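Local coordinates for putative capsid protein of prophage (Escherichia coli CFT073, PDB 3BQW) that probably serves as a major capsid protein encoded by an Escherichia coli prophage, a shell-forming subunit of the phage major capsid protein E family, at residues A340-R343 and K344-T347; M299-E302 and A303-G307; D175-W179 and S180-K184. All coordinates share one frame; numbering follows the deposited sequence.

Contact 1. Residues A340-R343 and K344-T347; sequences ADIR and KFVT
An Asx turn leading into a short 3-10 segment joins Asp-341 to Arg-343 and Lys-344 in the loop between strands 327-338 and 346-349. OD1 of Asp-341 takes the backbone N of Arg-343 at 3.1 Å and, on its syn lone pair, NE of the same arginine at 2.9 Å; the two donors fix the rotation of the carboxylate. Arg-343 bends at its third torsion (chi3 -64°) to bring its guanidinium back side-on, NH2 meeting OD2 from above the carboxylate plane. Lys-344 crosses the aspartate at about a right angle, its CE 3.6 Å from Asp-341 OD2 and its NZ forming a long salt bridge of 3.7 Å to that oxygen. Both cations thus share one acid, which probably favours its ionised form. In the backbone, Lys-344 N donates to Asp-341 O at 3.3 Å, above the carbonyl plane, and Asn-289 also bonds that oxygen. The buried side begins with Phe-345, packed edge-to-face on Phe-35 and against Val-144 of helix 113-146. The N of Phe-345 gives a weak bond to Ile-342 O, the carbonyl that lies at the ring edge, and CD2 of the ring stands 4.2 Å from Ile-342 CD1.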
ATOM      1  N   ALA A 340      -3.164   0.297  13.614  1.00 24.69           N
ATOM      2  CA  ALA A 340      -3.787   0.680  14.854  1.00 24.43           C
ATOM      3  C   ALA A 340      -3.762  -0.582  15.706  1.00 24.97           C
ATOM      4  O   ALA A 340      -2.895  -0.698  16.550  1.00 26.18           O
ATOM      5  CB  ALA A 340      -5.200   1.236  14.649  1.00 24.46           C
ATOM      6  N   ASP A 341      -4.647  -1.543  15.455  1.00 25.17           N
ATOM      7  CA  ASP A 341      -4.702  -2.790  16.224  1.00 25.69           C
ATOM      8  C   ASP A 341      -4.699  -4.009  15.275  1.00 26.03           C
ATOM      9  O   ASP A 341      -5.708  -4.294  14.623  1.00 26.92           O
ATOM     10  CB  ASP A 341      -5.943  -2.783  17.120  1.00 25.54           C
ATOM     11  CG  ASP A 341      -6.002  -3.948  18.083  1.00 26.19           C
ATOM     12  OD1 ASP A 341      -5.161  -4.860  18.035  1.00 27.58           O
ATOM     13  OD2 ASP A 341      -6.912  -3.945  18.932  1.00 30.03           O
ATOM     14  N   ILE A 342      -3.567  -4.717  15.211  1.00 25.69           N
ATOM     15  CA  ILE A 342      -3.398  -5.867  14.302  1.00 25.88           C
ATOM     16  C   ILE A 342      -4.346  -7.025  14.651  1.00 26.12           C
ATOM     17  O   ILE A 342      -4.639  -7.880  13.817  1.00 26.28           O
ATOM     18  CB  ILE A 342      -1.897  -6.359  14.279  1.00 25.39           C
ATOM     19  CG1 ILE A 342      -1.553  -7.065  12.956  1.00 24.48           C
ATOM     20  CG2 ILE A 342      -1.532  -7.201  15.550  1.00 24.88           C
ATOM     21  CD1 ILE A 342      -1.405  -6.094  11.730  1.00 23.76           C
ATOM     22  N   ARG A 343      -4.837  -7.042  15.883  1.00 26.34           N
ATOM     23  CA  ARG A 343      -5.666  -8.156  16.342  1.00 26.65           C
ATOM     24  C   ARG A 343      -7.062  -8.145  15.715  1.00 25.27           C
ATOM     25  O   ARG A 343      -7.793  -9.095  15.823  1.00 24.06           O
ATOM     26  CB  ARG A 343      -5.759  -8.155  17.868  1.00 27.03           C
ATOM     27  CG  ARG A 343      -4.397  -8.205  18.559  1.00 30.07           C
ATOM     28  CD  ARG A 343      -4.547  -7.979  20.048  1.00 34.08           C
ATOM     29  NE  ARG A 343      -5.061  -6.650  20.335  1.00 36.64           N
ATOM     30  CZ  ARG A 343      -5.423  -6.218  21.546  1.00 39.17           C
ATOM     31  NH1 ARG A 343      -5.325  -7.000  22.615  1.00 40.37           N
ATOM     32  NH2 ARG A 343      -5.884  -4.978  21.686  1.00 38.81           N
ATOM     33  N   LYS A 344      -7.413  -7.050  15.062  1.00 25.30           N
ATOM     34  CA  LYS A 344      -8.720  -6.876  14.442  1.00 25.32           C
ATOM     35  C   LYS A 344      -8.764  -7.254  12.961  1.00 24.95           C
ATOM     36  O   LYS A 344      -9.692  -6.852  12.246  1.00 26.36           O
ATOM     37  CB  LYS A 344      -9.153  -5.424  14.630  1.00 25.55           C
ATOM     38  CG  LYS A 344      -9.335  -5.024  16.072  1.00 26.11           C
ATOM     39  CD  LYS A 344      -9.783  -3.548  16.158  1.00 27.40           C
ATOM     40  CE  LYS A 344     -10.173  -3.169  17.609  1.00 30.79           C
ATOM     41  NZ  LYS A 344      -9.777  -1.763  17.889  1.00 34.64           N
ATOM     42  N   PHE A 345      -7.767  -8.009  12.500  1.00 24.57           N
ATOM     43  CA  PHE A 345      -7.708  -8.524  11.133  1.00 24.25           C
ATOM     44  C   PHE A 345      -7.717 -10.036  11.176  1.00 23.88           C
ATOM     45  O   PHE A 345      -6.979 -10.636  11.958  1.00 24.32           O
ATOM     46  CB  PHE A 345      -6.419  -8.062  10.469  1.00 24.88           C
ATOM     47  CG  PHE A 345      -6.348  -6.581  10.276  1.00 24.35           C
ATOM     48  CD1 PHE A 345      -7.083  -5.967   9.256  1.00 25.04           C
ATOM     49  CD2 PHE A 345      -5.572  -5.802  11.099  1.00 24.49           C
ATOM     50  CE1 PHE A 345      -7.023  -4.628   9.070  1.00 24.56           C
ATOM     51  CE2 PHE A 345      -5.513  -4.449  10.918  1.00 25.35           C
ATOM     52  CZ  PHE A 345      -6.236  -3.852   9.897  1.00 25.59           C
ATOM     53  N   VAL A 346      -8.594 -10.651  10.383  1.00 22.68           N
ATOM     54  CA  VAL A 346      -8.612 -12.088  10.210  1.00 21.10           C
ATOM     55  C   VAL A 346      -8.393 -12.371   8.719  1.00 20.59           C
ATOM     56  O   VAL A 346      -9.074 -11.817   7.873  1.00 20.34           O
ATOM     57  CB  VAL A 346      -9.960 -12.698  10.703  1.00 21.68           C
ATOM     58  CG1 VAL A 346     -10.024 -14.199  10.414  1.00 19.50           C
ATOM     59  CG2 VAL A 346     -10.198 -12.387  12.228  1.00 20.40           C
ATOM     60  N   THR A 347      -7.435 -13.227   8.401  1.00 20.43           N
ATOM     61  CA  THR A 347      -7.175 -13.632   7.006  1.00 20.27           C
ATOM     62  C   THR A 347      -7.463 -15.142   6.825  1.00 20.52           C
ATOM     63  O   THR A 347      -7.033 -15.984   7.623  1.00 19.92           O
ATOM     64  CB  THR A 347      -5.724 -13.299   6.586  1.00 20.23           C
ATOM     65  OG1 THR A 347      -5.506 -11.890   6.753  1.00 21.53           O
ATOM     66  CG2 THR A 347      -5.427 -13.707   5.124  1.00 18.62           C
TER

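Contact 2. Residues M299-E302 and A303-G307; sequences MDQE and AVRTG
The N-cap Asp-300 opens the short helix 301-305, and its OD2 accepts weakly from the backbone N of Ala-303 at 3.3 Å and from that of Glu-302. With CG anti to its own backbone N (chi1 -176°), the carboxylate reaches these amides at the start of the helix; a salt bridge from Lys-316 is a stronger partner for OD2. Helical bonds follow, Val-304 N to Asp-300 O at 2.7 Å and Arg-305 N to Gln-301 O at 2.6 Å. Glu-302 O serves two donors at the far end, Thr-306 N at 3.2 Å and, in the carbonyl plane, the hydroxyl OG1 of Thr-306 at 2.5 Å, a distance short enough to be taken with caution. One turn apart, Arg-305 grips the Glu-302 carboxylate side-on, NE to OE1 and NH2 to OE2, each at 3.0 Å. The planes of the two groups lie 59° apart, and NE accordingly meets OE1 from above the carboxylate plane. A Schellman motif closes the helix, with Gly-307 as its C-prime residue and its N bonded to Val-304 O. The helix lies at the surface against strand 314-319, where Tyr-314 touches the side chains of Asp-300, Glu-302 and Ala-303.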
ATOM      1  N   MET A 299      16.976  11.892   3.885  1.00 28.60           N
ATOM      2  CA  MET A 299      18.387  11.857   4.261  1.00 30.14           C
ATOM      3  C   MET A 299      19.325  12.456   3.188  1.00 31.60           C
ATOM      4  O   MET A 299      20.528  12.554   3.411  1.00 32.61           O
ATOM      5  CB  MET A 299      18.817  10.426   4.652  1.00 29.96           C
ATOM      6  CG  MET A 299      18.267   9.974   6.026  1.00 30.32           C
ATOM      7  SD  MET A 299      18.565  11.119   7.446  1.00 28.75           S
ATOM      8  CE  MET A 299      20.186  10.537   7.948  1.00 28.39           C
ATOM      9  N   ASP A 300      18.758  12.880   2.064  1.00 32.75           N
ATOM     10  CA  ASP A 300      19.484  13.575   1.000  1.00 33.46           C
ATOM     11  C   ASP A 300      20.158  14.867   1.490  1.00 34.53           C
ATOM     12  O   ASP A 300      19.521  15.695   2.168  1.00 34.55           O
ATOM     13  CB  ASP A 300      18.504  13.920  -0.130  1.00 33.20           C
ATOM     14  CG  ASP A 300      19.186  14.566  -1.317  1.00 32.44           C
ATOM     15  OD1 ASP A 300      19.957  13.860  -2.005  1.00 31.37           O
ATOM     16  OD2 ASP A 300      18.939  15.762  -1.559  1.00 28.84           O
ATOM     17  N   GLN A 301      21.431  15.055   1.118  1.00 35.22           N
ATOM     18  CA  GLN A 301      22.181  16.204   1.608  1.00 36.23           C
ATOM     19  C   GLN A 301      21.491  17.522   1.301  1.00 35.86           C
ATOM     20  O   GLN A 301      21.500  18.418   2.140  1.00 35.79           O
ATOM     21  CB  GLN A 301      23.633  16.243   1.100  1.00 36.27           C
ATOM     22  CG  GLN A 301      24.443  17.354   1.817  1.00 37.82           C
ATOM     23  CD  GLN A 301      25.917  17.428   1.434  1.00 38.17           C
ATOM     24  OE1 GLN A 301      26.782  16.810   2.075  1.00 41.92           O
ATOM     25  NE2 GLN A 301      26.218  18.227   0.411  1.00 40.12           N
ATOM     26  N   GLU A 302      20.889  17.647   0.117  1.00 36.17           N
ATOM     27  CA  GLU A 302      20.245  18.910  -0.263  1.00 36.32           C
ATOM     28  C   GLU A 302      18.965  19.102   0.532  1.00 35.83           C
ATOM     29  O   GLU A 302      18.592  20.231   0.869  1.00 36.13           O
ATOM     30  CB  GLU A 302      19.966  18.963  -1.766  1.00 36.81           C
ATOM     31  CG  GLU A 302      19.287  20.245  -2.250  1.00 39.39           C
ATOM     32  CD  GLU A 302      20.167  21.498  -2.193  1.00 44.82           C
ATOM     33  OE1 GLU A 302      21.401  21.391  -1.967  1.00 48.53           O
ATOM     34  OE2 GLU A 302      19.612  22.611  -2.388  1.00 47.59           O
ATOM     35  N   ALA A 303      18.280  17.999   0.817  1.00 35.05           N
ATOM     36  CA  ALA A 303      17.162  18.025   1.759  1.00 34.89           C
ATOM     37  C   ALA A 303      17.677  18.462   3.138  1.00 34.63           C
ATOM     38  O   ALA A 303      17.108  19.360   3.760  1.00 33.75           O
ATOM     39  CB  ALA A 303      16.470  16.654   1.833  1.00 33.93           C
ATOM     40  N   VAL A 304      18.762  17.835   3.594  1.00 35.38           N
ATOM     41  CA  VAL A 304      19.369  18.184   4.905  1.00 36.55           C
ATOM     42  C   VAL A 304      19.851  19.649   4.935  1.00 37.14           C
ATOM     43  O   VAL A 304      19.506  20.386   5.860  1.00 37.46           O
ATOM     44  CB  VAL A 304      20.526  17.213   5.331  1.00 36.15           C
ATOM     45  CG1 VAL A 304      21.262  17.752   6.541  1.00 36.20           C
ATOM     46  CG2 VAL A 304      19.994  15.827   5.634  1.00 36.36           C
ATOM     47  N   ARG A 305      20.601  20.065   3.911  1.00 37.91           N
ATOM     48  CA  ARG A 305      21.088  21.464   3.796  1.00 38.30           C
ATOM     49  C   ARG A 305      19.978  22.509   3.950  1.00 37.58           C
ATOM     50  O   ARG A 305      20.140  23.498   4.647  1.00 37.45           O
ATOM     51  CB  ARG A 305      21.682  21.716   2.423  1.00 39.15           C
ATOM     52  CG  ARG A 305      23.128  21.358   2.205  1.00 41.92           C
ATOM     53  CD  ARG A 305      23.772  22.340   1.197  1.00 45.71           C
ATOM     54  NE  ARG A 305      22.866  22.852   0.138  1.00 49.01           N
ATOM     55  CZ  ARG A 305      22.194  24.022   0.171  1.00 50.86           C
ATOM     56  NH1 ARG A 305      22.275  24.848   1.214  1.00 52.41           N
ATOM     57  NH2 ARG A 305      21.410  24.374  -0.847  1.00 50.35           N
ATOM     58  N   THR A 306      18.857  22.274   3.263  1.00 36.70           N
ATOM     59  CA  THR A 306      17.785  23.265   3.112  1.00 35.16           C
ATOM     60  C   THR A 306      16.675  23.104   4.155  1.00 34.59           C
ATOM     61  O   THR A 306      15.615  23.741   4.055  1.00 34.36           O
ATOM     62  CB  THR A 306      17.200  23.167   1.707  1.00 35.42           C
ATOM     63  OG1 THR A 306      16.727  21.830   1.459  1.00 34.49           O
ATOM     64  CG2 THR A 306      18.282  23.500   0.689  1.00 34.32           C
ATOM     65  N   GLY A 307      16.933  22.266   5.161  1.00 33.69           N
ATOM     66  CA  GLY A 307      15.952  21.975   6.206  1.00 33.37           C
ATOM     67  C   GLY A 307      14.629  21.399   5.701  1.00 32.46           C
ATOM     68  O   GLY A 307      13.563  21.795   6.192  1.00 32.19           O
TER

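Contact 3. Residues D175-W179 and S180-K184; sequences DGKKW and SEQDK
Gln-182 folds back on Lys-178 and Trp-179 at the closely fitted side of this surface turn. Its NE2 donates to Lys-178 O at 2.9 Å, with that oxygen in the plane of the amide. Glu-181 N reaches the same carbonyl at 3.2 Å from the opposite face, so two donors bracket one acceptor. The bend at the second torsion of Gln-182 (chi2 -49°) turns the amide back along the chain, where NE2 also lies 3.2 Å from Lys-177 CG; the two side chains cross at about a right angle. Trp-179 O is gripped in the same manner, by Gln-182 N at 3.0 Å on one face and Lys-184 NZ at 2.9 Å on the other. Together, the backbone bonds from Glu-181 and Gln-182 make two overlapping i to i+3 turns in the loop between strand 170-172 and helix 190-198. The buried indole anchors this loop to the fold: its NE1 bonds Asp-192 of helix 190-198, its ring stands edge-to-face with Phe-220, and helix 211-218 touches it through Thr-216 and Leu-217. The outer side is much looser. Lys-178 and Glu-181, both extended beyond CG, cross there with NZ and OE2 4.1 Å apart, too far for a salt bridge, and OE2 comes slightly nearer to the methylene carbon CD of Lys-178 than to its NZ. A water ties the Glu-181 side chain to the backbone instead, accepting from Lys-178 N and donating to Glu-181 OE1, at 2.8 Å in each case.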
ATOM      1  N   ASP A 175      -7.348 -26.698   7.176  1.00 29.00           N
ATOM      2  CA  ASP A 175      -7.411 -27.220   8.552  1.00 29.39           C
ATOM      3  C   ASP A 175      -8.847 -27.459   9.025  1.00 29.80           C
ATOM      4  O   ASP A 175      -9.079 -27.861  10.172  1.00 29.32           O
ATOM      5  CB  ASP A 175      -6.767 -26.243   9.539  1.00 29.99           C
ATOM      6  CG  ASP A 175      -5.314 -25.983   9.252  1.00 30.77           C
ATOM      7  OD1 ASP A 175      -4.664 -26.833   8.604  1.00 34.93           O
ATOM      8  OD2 ASP A 175      -4.828 -24.915   9.684  1.00 33.40           O
ATOM      9  N   GLY A 176      -9.822 -27.194   8.164  1.00 30.42           N
ATOM     10  CA  GLY A 176     -11.217 -27.398   8.524  1.00 30.75           C
ATOM     11  C   GLY A 176     -12.078 -27.692   7.318  1.00 31.05           C
ATOM     12  O   GLY A 176     -11.732 -28.535   6.490  1.00 30.76           O
ATOM     13  N   LYS A 177     -13.180 -26.953   7.226  1.00 31.24           N
ATOM     14  CA  LYS A 177     -14.173 -27.093   6.177  1.00 32.05           C
ATOM     15  C   LYS A 177     -13.767 -26.323   4.918  1.00 30.98           C
ATOM     16  O   LYS A 177     -13.644 -25.106   4.938  1.00 31.30           O
ATOM     17  CB  LYS A 177     -15.502 -26.572   6.733  1.00 32.31           C
ATOM     18  CG  LYS A 177     -16.698 -26.668   5.811  1.00 35.06           C
ATOM     19  CD  LYS A 177     -18.021 -26.289   6.521  1.00 35.09           C
ATOM     20  CE  LYS A 177     -18.390 -27.271   7.637  1.00 36.46           C
ATOM     21  NZ  LYS A 177     -19.829 -27.128   8.029  1.00 37.64           N
ATOM     22  N   LYS A 178     -13.524 -27.045   3.830  1.00 30.53           N
ATOM     23  CA  LYS A 178     -13.210 -26.435   2.539  1.00 30.05           C
ATOM     24  C   LYS A 178     -14.472 -26.075   1.737  1.00 29.26           C
ATOM     25  O   LYS A 178     -15.364 -26.892   1.559  1.00 28.83           O
ATOM     26  CB  LYS A 178     -12.366 -27.382   1.695  1.00 30.08           C
ATOM     27  CG  LYS A 178     -11.057 -27.802   2.299  1.00 32.40           C
ATOM     28  CD  LYS A 178     -10.191 -28.431   1.218  1.00 35.84           C
ATOM     29  CE  LYS A 178      -8.989 -29.162   1.791  1.00 38.64           C
ATOM     30  NZ  LYS A 178      -8.256 -29.910   0.716  1.00 41.67           N
ATOM     31  N   TRP A 179     -14.513 -24.863   1.207  1.00 29.06           N
ATOM     32  CA  TRP A 179     -15.645 -24.431   0.374  1.00 28.41           C
ATOM     33  C   TRP A 179     -15.785 -25.231  -0.913  1.00 28.63           C
ATOM     34  O   TRP A 179     -16.895 -25.476  -1.375  1.00 28.92           O
ATOM     35  CB  TRP A 179     -15.535 -22.939   0.044  1.00 27.43           C
ATOM     36  CG  TRP A 179     -16.118 -22.047   1.073  1.00 26.40           C
ATOM     37  CD1 TRP A 179     -16.866 -22.413   2.140  1.00 25.99           C
ATOM     38  CD2 TRP A 179     -16.070 -20.615   1.096  1.00 26.93           C
ATOM     39  NE1 TRP A 179     -17.249 -21.319   2.861  1.00 25.99           N
ATOM     40  CE2 TRP A 179     -16.789 -20.194   2.235  1.00 25.86           C
ATOM     41  CE3 TRP A 179     -15.473 -19.648   0.278  1.00 26.60           C
ATOM     42  CZ2 TRP A 179     -16.930 -18.859   2.576  1.00 25.90           C
ATOM     43  CZ3 TRP A 179     -15.607 -18.321   0.624  1.00 26.03           C
ATOM     44  CH2 TRP A 179     -16.315 -17.935   1.767  1.00 25.88           C
ATOM     45  N   SER A 180     -14.659 -25.632  -1.485  1.00 28.87           N
ATOM     46  CA  SER A 180     -14.648 -26.382  -2.725  1.00 29.56           C
ATOM     47  C   SER A 180     -15.412 -27.719  -2.572  1.00 30.15           C
ATOM     48  O   SER A 180     -15.952 -28.236  -3.534  1.00 30.07           O
ATOM     49  CB  SER A 180     -13.202 -26.622  -3.162  1.00 29.29           C
ATOM     50  OG  SER A 180     -12.536 -27.446  -2.215  1.00 30.59           O
ATOM     51  N   GLU A 181     -15.490 -28.218  -1.340  1.00 30.79           N
ATOM     52  CA  GLU A 181     -16.103 -29.486  -1.022  1.00 31.53           C
ATOM     53  C   GLU A 181     -17.533 -29.345  -0.528  1.00 31.39           C
ATOM     54  O   GLU A 181     -18.154 -30.345  -0.160  1.00 31.75           O
ATOM     55  CB  GLU A 181     -15.260 -30.202   0.053  1.00 31.58           C
ATOM     56  CG  GLU A 181     -13.895 -30.657  -0.457  1.00 32.58           C
ATOM     57  CD  GLU A 181     -13.044 -31.359   0.602  1.00 33.76           C
ATOM     58  OE1 GLU A 181     -13.495 -31.475   1.764  1.00 36.62           O
ATOM     59  OE2 GLU A 181     -11.907 -31.778   0.266  1.00 35.57           O
ATOM     60  N   GLN A 182     -18.074 -28.132  -0.499  1.00 31.28           N
ATOM     61  CA  GLN A 182     -19.432 -27.961   0.002  1.00 31.21           C
ATOM     62  C   GLN A 182     -20.455 -28.059  -1.106  1.00 31.77           C
ATOM     63  O   GLN A 182     -20.132 -27.910  -2.284  1.00 32.70           O
ATOM     64  CB  GLN A 182     -19.580 -26.647   0.770  1.00 31.25           C
ATOM     65  CG  GLN A 182     -18.616 -26.494   1.930  1.00 30.17           C
ATOM     66  CD  GLN A 182     -18.593 -27.703   2.837  1.00 30.15           C
ATOM     67  OE1 GLN A 182     -19.641 -28.194   3.238  1.00 30.79           O
ATOM     68  NE2 GLN A 182     -17.400 -28.211   3.137  1.00 29.67           N
ATOM     69  N   ASP A 183     -21.692 -28.336  -0.715  1.00 31.82           N
ATOM     70  CA  ASP A 183     -22.795 -28.422  -1.640  1.00 32.06           C
ATOM     71  C   ASP A 183     -23.233 -27.000  -1.911  1.00 31.93           C
ATOM     72  O   ASP A 183     -23.751 -26.314  -1.028  1.00 31.80           O
ATOM     73  CB  ASP A 183     -23.949 -29.258  -1.046  1.00 32.32           C
ATOM     74  CG  ASP A 183     -25.142 -29.382  -1.989  1.00 33.42           C
ATOM     75  OD1 ASP A 183     -25.184 -28.707  -3.036  1.00 34.39           O
ATOM     76  OD2 ASP A 183     -26.059 -30.161  -1.674  1.00 37.90           O
ATOM     77  N   LYS A 184     -23.004 -26.573  -3.145  1.00 32.03           N
ATOM     78  CA  LYS A 184     -23.263 -25.214  -3.580  1.00 31.96           C
ATOM     79  C   LYS A 184     -24.737 -24.856  -3.573  1.00 32.03           C
ATOM     80  O   LYS A 184     -25.090 -23.683  -3.500  1.00 31.63           O
ATOM     81  CB  LYS A 184     -22.684 -25.013  -4.984  1.00 32.26           C
ATOM     82  CG  LYS A 184     -21.161 -25.197  -5.066  1.00 32.68           C
ATOM     83  CD  LYS A 184     -20.429 -24.420  -3.984  1.00 33.29           C
ATOM     84  CE  LYS A 184     -18.931 -24.333  -4.264  1.00 34.29           C
ATOM     85  NZ  LYS A 184     -18.271 -25.616  -3.913  1.00 36.64           N
TER
HETATM   86  O   HOH W   1     -14.413 -29.734   3.724  1.00 25.22           O

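All three contacts are local, two of them turns in loops and one a short capped helix, but they differ in burial and place. Contact 1 is the partly buried one, its centre about 16 Å from the chain's centre; contacts 2 and 3 are surface features on opposite sides of that centre, their own centres about 57 Å apart. Contacts 1 and 3 belong to one region: 346-349 pairs in parallel with 170-172, the strand before the 175-184 loop, and the nearest atoms of the two contacts are about 9 Å apart. Contact 2 instead adjoins strand 314-319 of another sheet. Carboxylates organise contacts 1 and 2, whereas contact 3 relies on backbone carbonyls and an anchoring indole.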